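Local atomic coordinates of ComZ (Thermus thermophilus, PDB entry 6QVI), a protein that is a competence-associated pilin that probably acts at the tip of a pilus as a receptor for DNA during natural transformation. Residues A125-S130 against P516-L521; Y134-I139 against V494-I499; N147-G152 against Q171-A176; S342-F347 against G356-Y361. All blocks are in the same frame, centred on the assembly; numbering follows the deposited sequence.

Contact 1 (A125-S130 against P516-L521); sequences ATFRIS and PVFQVL
Phe518 lays its ring between the side chains of Phe127 and Ile129 on the helix-facing side of the antiparallel sheet of the pseudopilin-like domain, where strand 120-130 pairs with the C-terminal strand 517-529. Its CG stands anti to the backbone N (chi1 -178°), so the ring runs alongside both neighbours. The CZ tip meets CD2 of Phe127 at 3.6 Å. The two ring planes are inclined by 34°. On the other side CE1 of Phe518 lies 3.6 Å from CD1 of Ile129. Val520 CG2 extends this apolar row beside CE2 of Phe127. Phe33 of helix 12-40 meets the Phe518 ring edge-to-face, and Tyr36 of the same helix reaches Ile129, so the row is part of the face that packs on helix 12-40. Arg128, Ser130 and Val517 point to the other face; there the bent Arg128 chain crosses Val517, and its guanidinium has Leu521 CD1 over one face. Arg128 with Gln519 and Ser130 with Val517 form the hydrogen-bonded pairs, each with two backbone bonds. The side-chain OG of Ser130 is bonded to the carbonyl of Lys515. At the far end Leu521 N gives a 2.7 Å bond to Thr126 O, arriving nearly along the C=O axis.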
loop_
_atom_site.group_PDB
_atom_site.type_symbol
_atom_site.label_atom_id
_atom_site.label_comp_id
_atom_site.label_asym_id
_atom_site.label_seq_id
_atom_site.Cartn_x
_atom_site.Cartn_y
_atom_site.Cartn_z
ATOM N N ALA A 125 -27.676 -10.271 -15.292
ATOM C CA ALA A 125 -26.559 -9.458 -15.776
ATOM C C ALA A 125 -25.220 -10.084 -15.425
ATOM O O ALA A 125 -25.021 -10.609 -14.314
ATOM C CB ALA A 125 -26.608 -8.037 -15.212
ATOM N N THR A 126 -24.295 -9.985 -16.371
ATOM C CA THR A 126 -22.936 -10.434 -16.158
ATOM C C THR A 126 -22.019 -9.226 -16.004
ATOM O O THR A 126 -21.967 -8.356 -16.888
ATOM C CB THR A 126 -22.430 -11.259 -17.328
ATOM O OG1 THR A 126 -23.187 -12.464 -17.411
ATOM C CG2 THR A 126 -20.950 -11.595 -17.106
ATOM N N PHE A 127 -21.230 -9.235 -14.933
ATOM C CA PHE A 127 -20.268 -8.186 -14.659
ATOM C C PHE A 127 -18.854 -8.729 -14.694
ATOM O O PHE A 127 -18.608 -9.900 -14.413
ATOM C CB PHE A 127 -20.498 -7.548 -13.306
ATOM C CG PHE A 127 -21.884 -7.207 -13.041
ATOM C CD1 PHE A 127 -22.766 -8.167 -12.589
ATOM C CD2 PHE A 127 -22.325 -5.910 -13.237
ATOM C CE1 PHE A 127 -24.080 -7.843 -12.330
ATOM C CE2 PHE A 127 -23.643 -5.590 -12.994
ATOM C CZ PHE A 127 -24.515 -6.558 -12.530
ATOM N N ARG A 128 -17.918 -7.819 -14.823
ATOM C CA ARG A 128 -16.523 -8.137 -14.703
ATOM C C ARG A 128 -16.149 -7.181 -13.604
ATOM O O ARG A 128 -16.331 -6.012 -13.734
ATOM C CB ARG A 128 -15.779 -7.822 -15.963
ATOM C CG ARG A 128 -14.440 -7.190 -15.706
ATOM C CD ARG A 128 -13.346 -7.889 -16.467
ATOM N NE ARG A 128 -13.694 -8.086 -17.856
ATOM C CZ ARG A 128 -13.388 -9.181 -18.527
ATOM N NH1 ARG A 128 -12.730 -10.156 -17.917
ATOM N NH2 ARG A 128 -13.741 -9.298 -19.796
ATOM N N ILE A 129 -15.657 -7.699 -12.504
ATOM C CA ILE A 129 -15.336 -6.900 -11.331
ATOM C C ILE A 129 -13.929 -7.225 -10.874
ATOM O O ILE A 129 -13.615 -8.388 -10.587
ATOM C CB ILE A 129 -16.308 -7.130 -10.166
ATOM C CG1 ILE A 129 -17.757 -6.993 -10.648
ATOM C CG2 ILE A 129 -15.986 -6.181 -9.003
ATOM C CD1 ILE A 129 -18.718 -7.236 -9.522
ATOM N N SER A 130 -13.085 -6.190 -10.764
ATOM C CA SER A 130 -11.746 -6.357 -10.216
ATOM C C SER A 130 -11.439 -5.173 -9.313
ATOM O O SER A 130 -11.827 -4.038 -9.617
ATOM C CB SER A 130 -10.730 -6.525 -11.350
ATOM O OG SER A 130 -10.591 -5.338 -12.109
ATOM N N PRO A 516 -8.960 -1.006 -11.125
ATOM C CA PRO A 516 -10.353 -1.096 -10.652
ATOM C C PRO A 516 -11.366 -1.129 -11.798
ATOM O O PRO A 516 -11.388 -0.242 -12.656
ATOM C CB PRO A 516 -10.507 0.160 -9.788
ATOM C CG PRO A 516 -9.506 1.175 -10.400
ATOM C CD PRO A 516 -8.369 0.338 -10.936
ATOM N N VAL A 517 -12.218 -2.159 -11.813
ATOM C CA VAL A 517 -13.214 -2.316 -12.869
ATOM C C VAL A 517 -14.515 -2.842 -12.265
ATOM O O VAL A 517 -14.507 -3.746 -11.417
ATOM C CB VAL A 517 -12.694 -3.239 -13.998
ATOM C CG1 VAL A 517 -13.841 -3.829 -14.794
ATOM C CG2 VAL A 517 -11.793 -2.456 -14.921
ATOM N N PHE A 518 -15.627 -2.215 -12.656
ATOM C CA PHE A 518 -16.985 -2.715 -12.417
ATOM C C PHE A 518 -17.727 -2.497 -13.738
ATOM O O PHE A 518 -18.312 -1.431 -13.962
ATOM C CB PHE A 518 -17.659 -2.016 -11.225
ATOM C CG PHE A 518 -19.002 -2.550 -10.950
ATOM C CD1 PHE A 518 -19.187 -3.641 -10.104
ATOM C CD2 PHE A 518 -20.102 -2.014 -11.624
ATOM C CE1 PHE A 518 -20.478 -4.161 -9.885
ATOM C CE2 PHE A 518 -21.386 -2.530 -11.436
ATOM C CZ PHE A 518 -21.576 -3.612 -10.577
ATOM N N GLN A 519 -17.714 -3.498 -14.608
ATOM C CA GLN A 519 -18.238 -3.292 -15.944
ATOM C C GLN A 519 -19.300 -4.335 -16.306
ATOM O O GLN A 519 -19.119 -5.530 -16.053
ATOM C CB GLN A 519 -17.096 -3.261 -16.967
ATOM C CG GLN A 519 -17.574 -3.597 -18.350
ATOM C CD GLN A 519 -16.787 -2.876 -19.409
ATOM O OE1 GLN A 519 -16.978 -1.661 -19.597
ATOM N NE2 GLN A 519 -15.988 -3.605 -20.166
ATOM N N VAL A 520 -20.377 -3.884 -16.959
ATOM C CA VAL A 520 -21.465 -4.771 -17.371
ATOM C C VAL A 520 -21.116 -5.376 -18.720
ATOM O O VAL A 520 -20.980 -4.648 -19.708
ATOM C CB VAL A 520 -22.811 -4.029 -17.486
ATOM C CG1 VAL A 520 -23.824 -4.954 -18.142
ATOM C CG2 VAL A 520 -23.334 -3.602 -16.137
ATOM N N LEU A 521 -21.036 -6.708 -18.778
ATOM C CA LEU A 521 -20.711 -7.383 -20.029
ATOM C C LEU A 521 -21.952 -7.782 -20.808
ATOM O O LEU A 521 -21.893 -7.908 -22.034
ATOM C CB LEU A 521 -19.864 -8.638 -19.789
ATOM C CG LEU A 521 -18.470 -8.502 -19.140
ATOM C CD1 LEU A 521 -17.751 -9.825 -19.164
ATOM C CD2 LEU A 521 -17.624 -7.418 -19.786
#

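Contact 2 (Y134-I139 against V494-I499)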
loop_
_atom_site.group_PDB
_atom_site.type_symbol
_atom_site.label_atom_id
_atom_site.label_comp_id
_atom_site.label_asym_id
_atom_site.label_seq_id
_atom_site.Cartn_x
_atom_site.Cartn_y
_atom_site.Cartn_z
ATOM N N TYR A 134 -4.835 -2.450 -3.055
ATOM C CA TYR A 134 -3.690 -1.651 -2.638
ATOM C C TYR A 134 -2.696 -2.559 -1.933
ATOM O O TYR A 134 -2.978 -3.092 -0.856
ATOM C CB TYR A 134 -4.166 -0.521 -1.716
ATOM C CG TYR A 134 -4.815 0.663 -2.440
ATOM C CD1 TYR A 134 -4.076 1.450 -3.329
ATOM C CD2 TYR A 134 -6.183 0.944 -2.304
ATOM C CE1 TYR A 134 -4.652 2.527 -3.998
ATOM C CE2 TYR A 134 -6.775 2.012 -2.983
ATOM C CZ TYR A 134 -6.001 2.801 -3.833
ATOM O OH TYR A 134 -6.547 3.870 -4.521
ATOM N N LEU A 135 -1.506 -2.687 -2.517
ATOM C CA LEU A 135 -0.503 -3.607 -1.992
ATOM C C LEU A 135 -0.063 -3.205 -0.601
ATOM O O LEU A 135 0.107 -2.012 -0.291
ATOM C CB LEU A 135 0.695 -3.667 -2.932
ATOM C CG LEU A 135 0.316 -4.236 -4.297
ATOM C CD1 LEU A 135 1.545 -4.589 -5.102
ATOM C CD2 LEU A 135 -0.581 -5.479 -4.096
ATOM N N GLU A 136 0.090 -4.217 0.252
ATOM C CA GLU A 136 0.444 -3.999 1.650
ATOM C C GLU A 136 1.601 -4.917 2.008
ATOM O O GLU A 136 1.396 -6.117 2.234
ATOM C CB GLU A 136 -0.744 -4.212 2.579
ATOM C CG GLU A 136 -1.803 -3.152 2.388
ATOM C CD GLU A 136 -2.844 -3.179 3.479
ATOM O OE1 GLU A 136 -2.790 -4.102 4.324
ATOM O OE2 GLU A 136 -3.706 -2.266 3.497
ATOM N N GLN A 137 2.812 -4.350 2.037
ATOM C CA GLN A 137 3.988 -5.150 2.332
ATOM C C GLN A 137 4.982 -4.301 3.122
ATOM O O GLN A 137 5.007 -3.070 3.010
ATOM C CB GLN A 137 4.597 -5.701 1.023
ATOM C CG GLN A 137 5.063 -4.577 0.090
ATOM C CD GLN A 137 3.956 -3.977 -0.757
ATOM O OE1 GLN A 137 3.230 -4.689 -1.432
ATOM N NE2 GLN A 137 3.785 -2.666 -0.668
ATOM N N ALA A 138 5.832 -4.967 3.902
ATOM C CA ALA A 138 6.848 -4.206 4.611
ATOM C C ALA A 138 7.941 -3.768 3.674
ATOM O O ALA A 138 8.526 -2.693 3.871
ATOM C CB ALA A 138 7.471 -5.017 5.750
ATOM N N ILE A 139 8.232 -4.567 2.684
ATOM C CA ILE A 139 9.284 -4.240 1.782
ATOM C C ILE A 139 8.922 -4.517 0.383
ATOM O O ILE A 139 8.643 -5.614 0.052
ATOM C CB ILE A 139 10.465 -5.155 2.029
ATOM C CG1 ILE A 139 11.159 -4.796 3.310
ATOM C CG2 ILE A 139 11.470 -5.057 0.918
ATOM C CD1 ILE A 139 12.320 -5.700 3.571
ATOM N N VAL A 494 12.061 -4.963 9.837
ATOM C CA VAL A 494 11.116 -3.999 9.302
ATOM C C VAL A 494 9.732 -4.416 9.758
ATOM O O VAL A 494 9.343 -5.578 9.601
ATOM C CB VAL A 494 11.155 -3.886 7.762
ATOM C CG1 VAL A 494 10.217 -2.751 7.296
ATOM C CG2 VAL A 494 12.583 -3.682 7.223
ATOM N N VAL A 495 8.971 -3.467 10.280
ATOM C CA VAL A 495 7.664 -3.770 10.817
ATOM C C VAL A 495 6.644 -3.008 10.000
ATOM O O VAL A 495 6.604 -1.771 10.030
ATOM C CB VAL A 495 7.577 -3.415 12.300
ATOM C CG1 VAL A 495 6.176 -3.667 12.840
ATOM C CG2 VAL A 495 8.613 -4.250 13.056
ATOM N N TYR A 496 5.843 -3.739 9.238
ATOM C CA TYR A 496 4.886 -3.072 8.384
ATOM C C TYR A 496 3.738 -2.559 9.231
ATOM O O TYR A 496 3.067 -3.331 9.920
ATOM C CB TYR A 496 4.404 -4.001 7.284
ATOM C CG TYR A 496 3.246 -3.408 6.522
ATOM C CD1 TYR A 496 2.198 -4.196 6.108
ATOM C CD2 TYR A 496 3.249 -2.072 6.133
ATOM C CE1 TYR A 496 1.162 -3.667 5.397
ATOM C CE2 TYR A 496 2.191 -1.527 5.418
ATOM C CZ TYR A 496 1.156 -2.333 5.052
ATOM O OH TYR A 496 0.099 -1.806 4.343
ATOM N N ILE A 497 3.490 -1.259 9.155
ATOM C CA ILE A 497 2.363 -0.642 9.826
ATOM C C ILE A 497 1.520 0.048 8.763
ATOM O O ILE A 497 1.936 1.058 8.184
ATOM C CB ILE A 497 2.811 0.357 10.893
ATOM C CG1 ILE A 497 3.610 -0.342 11.973
ATOM C CG2 ILE A 497 1.620 1.062 11.510
ATOM C CD1 ILE A 497 3.967 0.574 13.141
ATOM N N ARG A 498 0.320 -0.469 8.544
ATOM C CA ARG A 498 -0.573 0.102 7.556
ATOM C C ARG A 498 -0.876 1.544 7.922
ATOM O O ARG A 498 -1.076 1.870 9.088
ATOM C CB ARG A 498 -1.858 -0.718 7.500
ATOM C CG ARG A 498 -3.097 0.006 6.997
ATOM C CD ARG A 498 -4.360 -0.872 7.168
ATOM N NE ARG A 498 -4.549 -1.825 6.078
ATOM C CZ ARG A 498 -5.283 -2.934 6.162
ATOM N NH1 ARG A 498 -5.907 -3.244 7.292
ATOM N NH2 ARG A 498 -5.406 -3.733 5.106
ATOM N N ILE A 499 -0.850 2.420 6.930
ATOM C CA ILE A 499 -1.261 3.812 7.098
ATOM C C ILE A 499 -2.553 4.006 6.331
ATOM O O ILE A 499 -2.591 3.750 5.114
ATOM C CB ILE A 499 -0.169 4.805 6.667
ATOM C CG1 ILE A 499 1.193 4.370 7.202
ATOM C CG2 ILE A 499 -0.484 6.195 7.163
ATOM C CD1 ILE A 499 2.326 5.366 6.884
#
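Ala138 and Tyr496 make the close-packed half of this contact, their CB atoms 3.6 Å apart where the end of strand 491-496 passes the loop leading into strand 139-141. With CG anti to its backbone N (chi1 171°), Tyr496 extends its ring along the loop backbone. The carbonyl O of Gln137 sits over one ring face, displaced toward the rim, and the backbone N of Arg498 lies over the opposite face, so main chain flanks the ring on both sides. At its far end the ring meets Glu136, whose CB is 3.4 Å from CE1 of Tyr496. Val494 continues the apolar part, with CG1 at 3.9 Å from CB of Ala138 and CG2 reaching the CD1 tip of Ile139.

Toward the partly exposed side the contact becomes polar and depends on two long side chains. Glu136, extended beyond CG, carries its carboxylate past the tyrosine hydroxyl to Arg498, which bends at chi3 to meet it. OE2 of Glu136 accepts from NE of Arg498 at 2.8 Å, in the guanidinium plane but above the carboxylate plane; a weak bond from NH2 reaches the same oxygen. The two planes stand 69° apart, so the groups meet steeply inclined. With its apolar inside and charged margin, the site lies where the chain, coming from strand 120-130 and returning to strand 517-529, probably enters and leaves the beta-solenoid domain.

Contact 3 (N147-G152 against Q171-A176); sequences NKWLNG and QYVIEA
Trp149 has CG anti to its carbonyl carbon (chi1 -72°), and chi2 of -102° turns the indole so that one face lies over Val173. The valine, with CG1 anti to the backbone N and CG2 anti to the carbonyl carbon, brings both methyls to that face. CG2 lies over the six-membered ring, displaced to its CZ3-CH2 side, 3.7 Å from the centroid and 20° off the normal, in a CH-pi contact; the CH2 atom of Trp149 is 3.6 Å from this methyl. CG1 lies 3.7 Å above the same face, nearer the rim, and contacts CD2 and CE3. Next to this pair, Leu150 CD1 approaches Ile174 CG1 at 4.2 Å, a looser apolar touch. The two segments run in nearly the same direction, but the CA atoms of Trp149 and Val173 are 6.5 Å apart, and side chains carry the contact without a hydrogen bond between the segments. The chain turns a corner at Val173, and the buried Trp149-Val173 pair is consistent with interior packing between successive turns of the beta-solenoid. Val162 of strand 160-162 touches Trp149, Leu150 and Val173 together; strand 150-151 pairs in parallel with strand 474-478, and strand 172-176 with strand 218-221.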
loop_
_atom_site.group_PDB
_atom_site.type_symbol
_atom_site.label_atom_id
_atom_site.label_comp_id
_atom_site.label_asym_id
_atom_site.label_seq_id
_atom_site.Cartn_x
_atom_site.Cartn_y
_atom_site.Cartn_z
ATOM N N ASN A 147 21.754 -8.101 -9.207
ATOM C CA ASN A 147 21.247 -9.466 -9.028
ATOM C C ASN A 147 21.128 -9.853 -7.555
ATOM O O ASN A 147 21.221 -11.038 -7.219
ATOM C CB ASN A 147 22.097 -10.507 -9.761
ATOM C CG ASN A 147 22.557 -10.038 -11.132
ATOM O OD1 ASN A 147 23.279 -9.035 -11.263
ATOM N ND2 ASN A 147 22.147 -10.770 -12.166
ATOM N N LYS A 148 20.957 -8.863 -6.664
ATOM C CA LYS A 148 20.606 -9.177 -5.282
ATOM C C LYS A 148 19.596 -8.133 -4.802
ATOM O O LYS A 148 19.798 -6.934 -5.008
ATOM C CB LYS A 148 21.852 -9.232 -4.381
ATOM C CG LYS A 148 22.903 -10.383 -4.745
ATOM C CD LYS A 148 22.241 -11.799 -4.737
ATOM C CE LYS A 148 23.079 -13.035 -5.213
ATOM N NZ LYS A 148 23.283 -14.128 -4.160
ATOM N N TRP A 149 18.490 -8.579 -4.202
ATOM C CA TRP A 149 17.397 -7.685 -3.811
ATOM C C TRP A 149 17.272 -7.519 -2.311
ATOM O O TRP A 149 16.735 -6.514 -1.864
ATOM C CB TRP A 149 16.035 -8.184 -4.358
ATOM C CG TRP A 149 15.870 -8.025 -5.852
ATOM C CD1 TRP A 149 15.154 -7.044 -6.541
ATOM C CD2 TRP A 149 16.480 -8.839 -6.853
ATOM N NE1 TRP A 149 15.267 -7.244 -7.916
ATOM C CE2 TRP A 149 16.079 -8.333 -8.127
ATOM C CE3 TRP A 149 17.327 -9.960 -6.799
ATOM C CZ2 TRP A 149 16.507 -8.920 -9.321
ATOM C CZ3 TRP A 149 17.751 -10.534 -7.977
ATOM C CH2 TRP A 149 17.345 -10.016 -9.226
ATOM N N LEU A 150 17.728 -8.503 -1.562
ATOM C CA LEU A 150 17.706 -8.442 -0.122
ATOM C C LEU A 150 19.002 -9.080 0.279
ATOM O O LEU A 150 19.218 -10.228 0.026
ATOM C CB LEU A 150 16.516 -9.199 0.443
ATOM C CG LEU A 150 15.161 -8.563 0.122
ATOM C CD1 LEU A 150 14.540 -9.146 -1.125
ATOM C CD2 LEU A 150 14.182 -8.608 1.265
ATOM N N ASN A 151 19.892 -8.315 0.874
ATOM C CA ASN A 151 21.178 -8.838 1.255
ATOM C C ASN A 151 21.443 -8.648 2.693
ATOM O O ASN A 151 21.571 -7.542 3.137
ATOM C CB ASN A 151 22.256 -8.090 0.522
ATOM C CG ASN A 151 22.564 -8.704 -0.798
ATOM O OD1 ASN A 151 23.424 -8.237 -1.530
ATOM N ND2 ASN A 151 21.852 -9.766 -1.121
ATOM N N GLY A 152 21.572 -9.730 3.422
ATOM C CA GLY A 152 21.840 -9.611 4.825
ATOM C C GLY A 152 20.604 -9.944 5.577
ATOM O O GLY A 152 19.526 -9.798 5.087
ATOM N N GLN A 171 16.110 -16.297 -12.393
ATOM C CA GLN A 171 17.091 -15.942 -11.392
ATOM C C GLN A 171 16.505 -15.997 -9.994
ATOM O O GLN A 171 15.578 -15.250 -9.685
ATOM C CB GLN A 171 17.707 -14.565 -11.607
ATOM C CG GLN A 171 18.628 -14.428 -12.806
ATOM C CD GLN A 171 19.797 -15.415 -12.791
ATOM O OE1 GLN A 171 19.562 -16.603 -12.634
ATOM N NE2 GLN A 171 21.080 -14.909 -12.758
ATOM N N TYR A 172 17.063 -16.873 -9.166
ATOM C CA TYR A 172 16.786 -16.826 -7.746
ATOM C C TYR A 172 16.943 -15.393 -7.267
ATOM O O TYR A 172 18.024 -14.802 -7.288
ATOM C CB TYR A 172 17.684 -17.804 -6.991
ATOM C CG TYR A 172 17.402 -19.218 -7.423
ATOM C CD1 TYR A 172 18.108 -19.803 -8.470
ATOM C CD2 TYR A 172 16.378 -19.957 -6.832
ATOM C CE1 TYR A 172 17.827 -21.105 -8.892
ATOM C CE2 TYR A 172 16.086 -21.256 -7.255
ATOM C CZ TYR A 172 16.812 -21.818 -8.277
ATOM O OH TYR A 172 16.525 -23.106 -8.683
ATOM N N VAL A 173 15.823 -14.805 -6.903
ATOM C CA VAL A 173 15.783 -13.412 -6.479
ATOM C C VAL A 173 15.785 -13.318 -4.964
ATOM O O VAL A 173 15.907 -12.221 -4.407
ATOM C CB VAL A 173 14.524 -12.831 -7.169
ATOM C CG1 VAL A 173 13.943 -11.681 -6.425
ATOM C CG2 VAL A 173 14.817 -12.460 -8.634
ATOM N N ILE A 174 15.649 -14.454 -4.287
ATOM C CA ILE A 174 15.724 -14.606 -2.844
ATOM C C ILE A 174 16.322 -15.979 -2.613
ATOM O O ILE A 174 15.684 -16.976 -2.935
ATOM C CB ILE A 174 14.341 -14.503 -2.180
ATOM C CG1 ILE A 174 13.753 -13.100 -2.346
ATOM C CG2 ILE A 174 14.428 -14.905 -0.717
ATOM C CD1 ILE A 174 12.345 -12.970 -1.796
ATOM N N GLU A 175 17.587 -16.045 -2.217
ATOM C CA GLU A 175 18.248 -17.305 -1.863
ATOM C C GLU A 175 18.439 -17.340 -0.352
ATOM O O GLU A 175 19.545 -17.186 0.159
ATOM C CB GLU A 175 19.599 -17.487 -2.604
ATOM C CG GLU A 175 19.531 -17.471 -4.127
ATOM C CD GLU A 175 20.536 -18.425 -4.794
ATOM O OE1 GLU A 175 20.782 -19.531 -4.256
ATOM O OE2 GLU A 175 21.082 -18.060 -5.862
ATOM N N ALA A 176 17.335 -17.468 0.370
ATOM C CA ALA A 176 17.369 -17.422 1.824
ATOM C C ALA A 176 17.566 -18.842 2.333
ATOM O O ALA A 176 16.792 -19.745 1.992
ATOM C CB ALA A 176 16.093 -16.815 2.398
#

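Contact 4 (S342-F347 against G356-Y361)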
loop_
_atom_site.group_PDB
_atom_site.type_symbol
_atom_site.label_atom_id
_atom_site.label_comp_id
_atom_site.label_asym_id
_atom_site.label_seq_id
_atom_site.Cartn_x
_atom_site.Cartn_y
_atom_site.Cartn_z
ATOM N N SER A 342 19.737 24.963 15.172
ATOM C CA SER A 342 18.385 25.087 14.656
ATOM C C SER A 342 18.353 25.762 13.294
ATOM O O SER A 342 19.113 26.698 13.004
ATOM C CB SER A 342 17.501 25.880 15.626
ATOM O OG SER A 342 17.356 25.205 16.867
ATOM N N VAL A 343 17.437 25.285 12.459
ATOM C CA VAL A 343 17.267 25.790 11.108
ATOM C C VAL A 343 15.781 26.006 10.890
ATOM O O VAL A 343 14.977 25.098 11.132
ATOM C CB VAL A 343 17.845 24.799 10.082
ATOM C CG1 VAL A 343 17.544 25.249 8.673
ATOM C CG2 VAL A 343 19.345 24.626 10.309
ATOM N N ASP A 344 15.422 27.195 10.419
ATOM C CA ASP A 344 14.026 27.571 10.223
ATOM C C ASP A 344 13.801 27.760 8.721
ATOM O O ASP A 344 14.087 28.824 8.162
ATOM C CB ASP A 344 13.693 28.835 11.017
ATOM C CG ASP A 344 12.201 29.197 10.978
ATOM O OD1 ASP A 344 11.447 28.604 10.180
ATOM O OD2 ASP A 344 11.782 30.097 11.740
ATOM N N CYS A 345 13.275 26.736 8.061
ATOM C CA CYS A 345 12.895 26.864 6.658
ATOM C C CYS A 345 11.405 27.063 6.486
ATOM O O CYS A 345 10.810 26.477 5.582
ATOM C CB CYS A 345 13.341 25.658 5.845
ATOM S SG CYS A 345 15.082 25.648 5.512
ATOM N N THR A 346 10.760 27.851 7.335
ATOM C CA THR A 346 9.341 28.090 7.142
ATOM C C THR A 346 9.102 29.448 6.501
ATOM O O THR A 346 9.973 30.328 6.481
ATOM C CB THR A 346 8.565 27.980 8.454
ATOM O OG1 THR A 346 8.930 29.053 9.328
ATOM C CG2 THR A 346 8.842 26.634 9.123
ATOM N N PHE A 347 7.895 29.599 5.964
ATOM C CA PHE A 347 7.452 30.843 5.362
ATOM C C PHE A 347 5.958 30.955 5.629
ATOM O O PHE A 347 5.283 29.958 5.910
ATOM C CB PHE A 347 7.745 30.894 3.858
ATOM C CG PHE A 347 7.055 29.814 3.076
ATOM C CD1 PHE A 347 7.670 28.588 2.875
ATOM C CD2 PHE A 347 5.773 30.017 2.558
ATOM C CE1 PHE A 347 7.027 27.576 2.153
ATOM C CE2 PHE A 347 5.124 29.015 1.847
ATOM C CZ PHE A 347 5.753 27.792 1.642
ATOM N N GLY A 356 6.852 24.944 4.716
ATOM C CA GLY A 356 8.259 24.601 4.775
ATOM C C GLY A 356 8.545 23.647 5.911
ATOM O O GLY A 356 7.668 22.883 6.336
ATOM N N PHE A 357 9.757 23.705 6.452
ATOM C CA PHE A 357 10.087 22.886 7.605
ATOM C C PHE A 357 10.871 23.729 8.593
ATOM O O PHE A 357 11.502 24.721 8.232
ATOM C CB PHE A 357 10.887 21.616 7.239
ATOM C CG PHE A 357 12.329 21.872 6.882
ATOM C CD1 PHE A 357 13.308 21.934 7.862
ATOM C CD2 PHE A 357 12.714 21.998 5.558
ATOM C CE1 PHE A 357 14.645 22.175 7.529
ATOM C CE2 PHE A 357 14.057 22.234 5.217
ATOM C CZ PHE A 357 15.018 22.315 6.203
ATOM N N ARG A 358 10.854 23.296 9.846
ATOM C CA ARG A 358 11.527 24.012 10.915
ATOM C C ARG A 358 12.133 22.983 11.855
ATOM O O ARG A 358 11.479 21.984 12.171
ATOM C CB ARG A 358 10.557 24.921 11.660
ATOM C CG ARG A 358 11.198 25.702 12.757
ATOM C CD ARG A 358 10.535 27.045 12.867
ATOM N NE ARG A 358 9.093 26.897 12.968
ATOM C CZ ARG A 358 8.440 26.870 14.120
ATOM N NH1 ARG A 358 9.115 26.990 15.258
ATOM N NH2 ARG A 358 7.121 26.727 14.136
ATOM N N TYR A 359 13.391 23.179 12.239
ATOM C CA TYR A 359 14.097 22.193 13.053
ATOM C C TYR A 359 14.661 22.859 14.317
ATOM O O TYR A 359 15.688 23.544 14.262
ATOM C CB TYR A 359 15.220 21.538 12.258
ATOM C CG TYR A 359 16.140 20.641 13.080
ATOM C CD1 TYR A 359 15.646 19.817 14.095
ATOM C CD2 TYR A 359 17.521 20.745 12.943
ATOM C CE1 TYR A 359 16.515 19.023 14.852
ATOM C CE2 TYR A 359 18.388 20.004 13.713
ATOM C CZ TYR A 359 17.898 19.116 14.654
ATOM O OH TYR A 359 18.788 18.358 15.407
ATOM N N THR A 360 13.969 22.696 15.440
ATOM C CA THR A 360 14.451 23.243 16.703
ATOM C C THR A 360 15.417 22.261 17.368
ATOM O O THR A 360 15.384 21.050 17.113
ATOM C CB THR A 360 13.286 23.574 17.640
ATOM O OG1 THR A 360 12.197 24.114 16.883
ATOM C CG2 THR A 360 13.719 24.601 18.629
ATOM N N TYR A 361 16.269 22.794 18.251
ATOM C CA TYR A 361 17.184 21.997 19.062
ATOM C C TYR A 361 16.952 22.334 20.538
ATOM O O TYR A 361 16.857 23.503 20.918
ATOM C CB TYR A 361 18.643 22.272 18.653
ATOM C CG TYR A 361 19.700 21.756 19.622
ATOM C CD1 TYR A 361 19.471 20.641 20.441
ATOM C CD2 TYR A 361 20.884 22.452 19.798
ATOM C CE1 TYR A 361 20.411 20.200 21.345
ATOM C CE2 TYR A 361 21.842 22.011 20.710
ATOM C CZ TYR A 361 21.585 20.886 21.482
ATOM O OH TYR A 361 22.493 20.416 22.390
#
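An antiparallel strand pair, 343-348 with 357-360, forms this contact within a mixed sheet of the beta-solenoid domain, and a disulfide from Cys345 to Cys327 ties it to helix 325-329. Val343 and Tyr359 are a hydrogen-bonded pair: Tyr359 N gives a 2.7 Å bond nearly along the C=O axis of Val343, and the return bond from Val343 N falls on a lone pair of Tyr359 O. At Cys345 and Phe357 the pairing is more distorted. The bond from Cys345 N is weak, and Phe357 N approaches Cys345 O from above the carbonyl plane. Phe357 takes the crowded position (chi1 74°), which brings its ring under Cys345. The cysteine CB stands 3.6 Å from the ring centroid, over the face, and SG lies obliquely with CZ of Phe357 at 3.4 Å. Gly356, without a side chain, lets its CA come 3.3 Å from Cys345 O in a CA-H...O contact.

The other face is polar. The bond from Thr346 N to Asp344 OD1, 3.0 Å, closes an Asx turn, and the Thr346 hydroxyl OG1 adds a second at 2.7 Å on the syn lone pair of OD1. Arg358 runs alongside the aspartate, its CD 3.2 Å from OD1, but NE remains 4.0 Å away, too far for a salt bridge. With two donors at OD1, the carboxylate is probably stabilised in its charged form; nearby Arg358, which also has a long, weak ion pair with Glu369, may add to this.

Contact 1 belongs to the pseudopilin-like domain, while contacts 2, 3 and 4 lie in the solenoid part, all nested along the chain inside the loop that contact 1 closes. Contact 2 is nearest the chain's centre; its segment 134-139 comes just after strand 120-130 and its other segment lies before strand 517-529. Contacts 1 and 4, on opposite sides of that centre, are about 50 Å apart between centres. Both are antiparallel strand pairs joined by backbone bonds, but contact 1 is at the surface against a helix, whereas contacts 2, 3 and 4 are partly buried. Contacts 2 and 3 rely on side chains, and Ile139 CD1 touches Leu150 CD2 at 4.2 Å, joining them. Only contact 2 has a salt bridge between its segments.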